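11S globulin (Wrightia tinctoria, PDB 5WXU) probably serves as a hexameric seed storage protein of the 11S globulin family and binds the plant hormone auxin. Local coordinates at residues N99-I104 and L186-N191. Sequence-based numbering, arbitrary orientation.
Sequences NAPMLI and LSNREN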
ATOM      1  N   ASN B  99      13.965  21.286   9.724  1.00 18.07           N
ATOM      2  CA  ASN B  99      12.536  20.911   9.815  1.00 16.40           C
ATOM      3  C   ASN B  99      11.840  20.536   8.514  1.00 16.10           C
ATOM      4  O   ASN B  99      10.647  20.190   8.498  1.00 17.50           O
ATOM      5  CB  ASN B  99      11.744  22.019  10.500  1.00 17.08           C
ATOM      6  CG  ASN B  99      11.725  23.302   9.736  1.00 16.55           C
ATOM      7  OD1 ASN B  99      12.789  23.741   9.307  1.00 19.86           O
ATOM      8  ND2 ASN B  99      10.570  23.958   9.618  1.00 14.24           N
ATOM      9  N   ALA B 100      12.556  20.627   7.413  1.00 17.08           N
ATOM     10  CA  ALA B 100      11.973  20.397   6.082  1.00 18.04           C
ATOM     11  C   ALA B 100      12.923  19.502   5.393  1.00 16.92           C
ATOM     12  O   ALA B 100      14.138  19.616   5.557  1.00 17.70           O
ATOM     13  CB  ALA B 100      11.837  21.687   5.275  1.00 18.98           C
ATOM     14  N   PRO B 101      12.414  18.586   4.570  1.00 14.29           N
ATOM     15  CA  PRO B 101      13.234  17.782   3.642  1.00 14.45           C
ATOM     16  C   PRO B 101      13.833  18.665   2.525  1.00 14.26           C
ATOM     17  O   PRO B 101      13.405  19.829   2.350  1.00 15.47           O
ATOM     18  CB  PRO B 101      12.265  16.770   3.113  1.00 15.65           C
ATOM     19  CG  PRO B 101      10.948  17.518   3.113  1.00 15.09           C
ATOM     20  CD  PRO B 101      10.966  18.439   4.295  1.00 15.81           C
ATOM     21  N   MET B 102      14.840  18.138   1.856  1.00 15.41           N
ATOM     22  CA  MET B 102      15.573  18.910   0.860  1.00 14.40           C
ATOM     23  C   MET B 102      16.104  18.026  -0.214  1.00 15.53           C
ATOM     24  O   MET B 102      16.347  16.855   0.027  1.00 17.02           O
ATOM     25  CB  MET B 102      16.727  19.638   1.551  1.00 16.32           C
ATOM     26  CG  MET B 102      17.768  18.670   2.060  1.00 18.15           C
ATOM     27  SD  MET B 102      18.751  19.386   3.371  1.00 27.83           S
ATOM     28  CE  MET B 102      19.203  18.010   4.302  1.00 34.32           C
ATOM     29  N   LEU B 103      16.313  18.564  -1.411  1.00 14.00           N
ATOM     30  CA  LEU B 103      17.218  18.055  -2.365  1.00 15.63           C
ATOM     31  C   LEU B 103      18.470  18.983  -2.424  1.00 17.53           C
ATOM     32  O   LEU B 103      18.343  20.253  -2.362  1.00 18.70           O
ATOM     33  CB  LEU B 103      16.578  18.021  -3.703  1.00 16.72           C
ATOM     34  CG  LEU B 103      15.328  17.169  -3.848  1.00 18.11           C
ATOM     35  CD1 LEU B 103      15.056  16.999  -5.305  1.00 19.11           C
ATOM     36  CD2 LEU B 103      15.498  15.795  -3.226  1.00 19.00           C
ATOM     37  N   ILE B 104      19.620  18.351  -2.472  1.00 17.58           N
ATOM     38  CA  ILE B 104      20.927  19.064  -2.622  1.00 18.08           C
ATOM     39  C   ILE B 104      21.481  18.760  -3.994  1.00 16.61           C
ATOM     40  O   ILE B 104      21.634  17.601  -4.346  1.00 19.00           O
ATOM     41  CB  ILE B 104      21.895  18.603  -1.551  1.00 18.89           C
ATOM     42  CG1 ILE B 104      21.349  18.918  -0.174  1.00 20.32           C
ATOM     43  CG2 ILE B 104      23.250  19.371  -1.701  1.00 20.51           C
ATOM     44  CD1 ILE B 104      22.103  18.364   0.991  1.00 23.98           C
ATOM     45  N   LEU B 186       9.507  23.549   2.385  1.00 15.99           N
ATOM     46  CA  LEU B 186       8.868  23.928   3.633  1.00 15.76           C
ATOM     47  C   LEU B 186       7.438  23.444   3.799  1.00 15.28           C
ATOM     48  O   LEU B 186       7.019  23.188   4.901  1.00 15.99           O
ATOM     49  CB  LEU B 186       8.821  25.461   3.755  1.00 15.76           C
ATOM     50  CG  LEU B 186      10.208  26.121   3.716  1.00 18.14           C
ATOM     51  CD1 LEU B 186      10.001  27.639   3.805  1.00 20.73           C
ATOM     52  CD2 LEU B 186      11.158  25.662   4.782  1.00 19.58           C
ATOM     53  N   SER B 187       6.669  23.350   2.734  1.00 14.40           N
ATOM     54  CA  SER B 187       5.282  22.995   2.831  1.00 16.60           C
ATOM     55  C   SER B 187       5.068  21.504   2.950  1.00 16.14           C
ATOM     56  O   SER B 187       3.925  21.063   2.979  1.00 15.93           O
ATOM     57  CB  SER B 187       4.423  23.545   1.665  1.00 16.28           C
ATOM     58  OG  SER B 187       4.559  22.778   0.473  1.00 16.74           O
ATOM     59  N   ASN B 188       6.139  20.749   2.966  1.00 14.91           N
ATOM     60  CA  ASN B 188       6.089  19.267   3.042  1.00 14.66           C
ATOM     61  C   ASN B 188       5.394  18.790   4.297  1.00 15.24           C
ATOM     62  O   ASN B 188       5.496  19.386   5.321  1.00 16.48           O
ATOM     63  CB  ASN B 188       7.539  18.731   2.993  1.00 14.96           C
ATOM     64  CG  ASN B 188       7.605  17.274   2.562  1.00 16.44           C
ATOM     65  OD1 ASN B 188       7.426  16.338   3.405  1.00 16.30           O
ATOM     66  ND2 ASN B 188       7.957  17.058   1.288  1.00 15.26           N
ATOM     67  N   ARG B 189       4.663  17.638   4.195  1.00 14.50           N
ATOM     68  CA  ARG B 189       4.065  17.066   5.376  1.00 14.83           C
ATOM     69  C   ARG B 189       5.063  16.808   6.510  1.00 14.73           C
ATOM     70  O   ARG B 189       4.626  16.773   7.674  1.00 15.64           O
ATOM     71  CB  ARG B 189       3.321  15.789   5.012  1.00 16.56           C
ATOM     72  CG  ARG B 189       4.180  14.694   4.452  1.00 19.23           C
ATOM     73  CD  ARG B 189       3.445  13.521   3.833  1.00 21.40           C
ATOM     74  NE  ARG B 189       4.390  12.594   3.242  1.00 24.05           N
ATOM     75  CZ  ARG B 189       4.080  11.375   2.761  1.00 31.32           C
ATOM     76  NH1 ARG B 189       2.808  10.950   2.743  1.00 31.33           N
ATOM     77  NH2 ARG B 189       5.042  10.586   2.272  1.00 28.54           N
ATOM     78  N   GLU B 190       6.340  16.599   6.195  1.00 14.78           N
ATOM     79  CA  GLU B 190       7.325  16.331   7.241  1.00 16.05           C
ATOM     80  C   GLU B 190       7.552  17.563   8.157  1.00 15.96           C
ATOM     81  O   GLU B 190       8.055  17.376   9.250  1.00 16.03           O
ATOM     82  CB  GLU B 190       8.668  15.894   6.661  1.00 16.82           C
ATOM     83  CG  GLU B 190       8.663  14.496   6.013  1.00 17.45           C
ATOM     84  CD  GLU B 190      10.028  14.008   5.552  1.00 23.02           C
ATOM     85  OE1 GLU B 190      11.020  14.776   5.535  1.00 21.88           O
ATOM     86  OE2 GLU B 190      10.115  12.801   5.216  1.00 26.01           O
ATOM     87  N   ASN B 191       7.140  18.762   7.740  1.00 14.07           N
ATOM     88  CA  ASN B 191       7.328  19.944   8.559  1.00 14.28           C
ATOM     89  C   ASN B 191       6.062  20.277   9.288  1.00 14.30           C
ATOM     90  O   ASN B 191       5.129  20.835   8.683  1.00 14.89           O
ATOM     91  CB  ASN B 191       7.732  21.098   7.679  1.00 15.04           C
ATOM     92  CG  ASN B 191       7.795  22.409   8.412  1.00 15.19           C
ATOM     93  OD1 ASN B 191       7.921  22.460   9.667  1.00 15.63           O
ATOM     94  ND2 ASN B 191       7.642  23.492   7.632  1.00 14.56           N
TER
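Asn99 sets its CG in the crowded position between the backbone N and the carbonyl carbon (chi1 64°), and from there ND2 reaches Asn191 OD1 at 3.0 Å in a weak, bent hydrogen bond. The two side chains run side by side, pointing the same way, with their amide planes nearly perpendicular (85°). The Asn99 amide is held mainly from outside this pair, OD1 accepting from Arg198 N and ND2 also donating to Asn196 O. Asn191, its CG anti to the backbone N, turns its own ND2 back to Leu186 O, 2.8 Å away; this bond is nearly straight, lies in the amide plane and uses a carbonyl lone pair. An alanine in place of Asn191 would probably loosen the loop, since both the clasp on Leu186 O and the link to Asn99 would go. The Asn99 carbonyl O, with Asn191 CB 3.2 Å away, is buried without a polar partner. Next, the Ala100 methyl rests on Leu186 CD2 at 4.1 Å. The Pro101 ring lies obliquely across the side chains of Asn188 and Glu190: CG is 3.4 Å from Asn188 CG, and CB meets Glu190 OE1, which accepts from Ala164 N. Asn188 OD1 receives Glu190 N at 3.0 Å, while its ND2 is bonded to Leu329 O. The contact thus packs the loop entering strand 102-108 of the N-terminal cupin beta-barrel against an Asx turn within a type I beta turn.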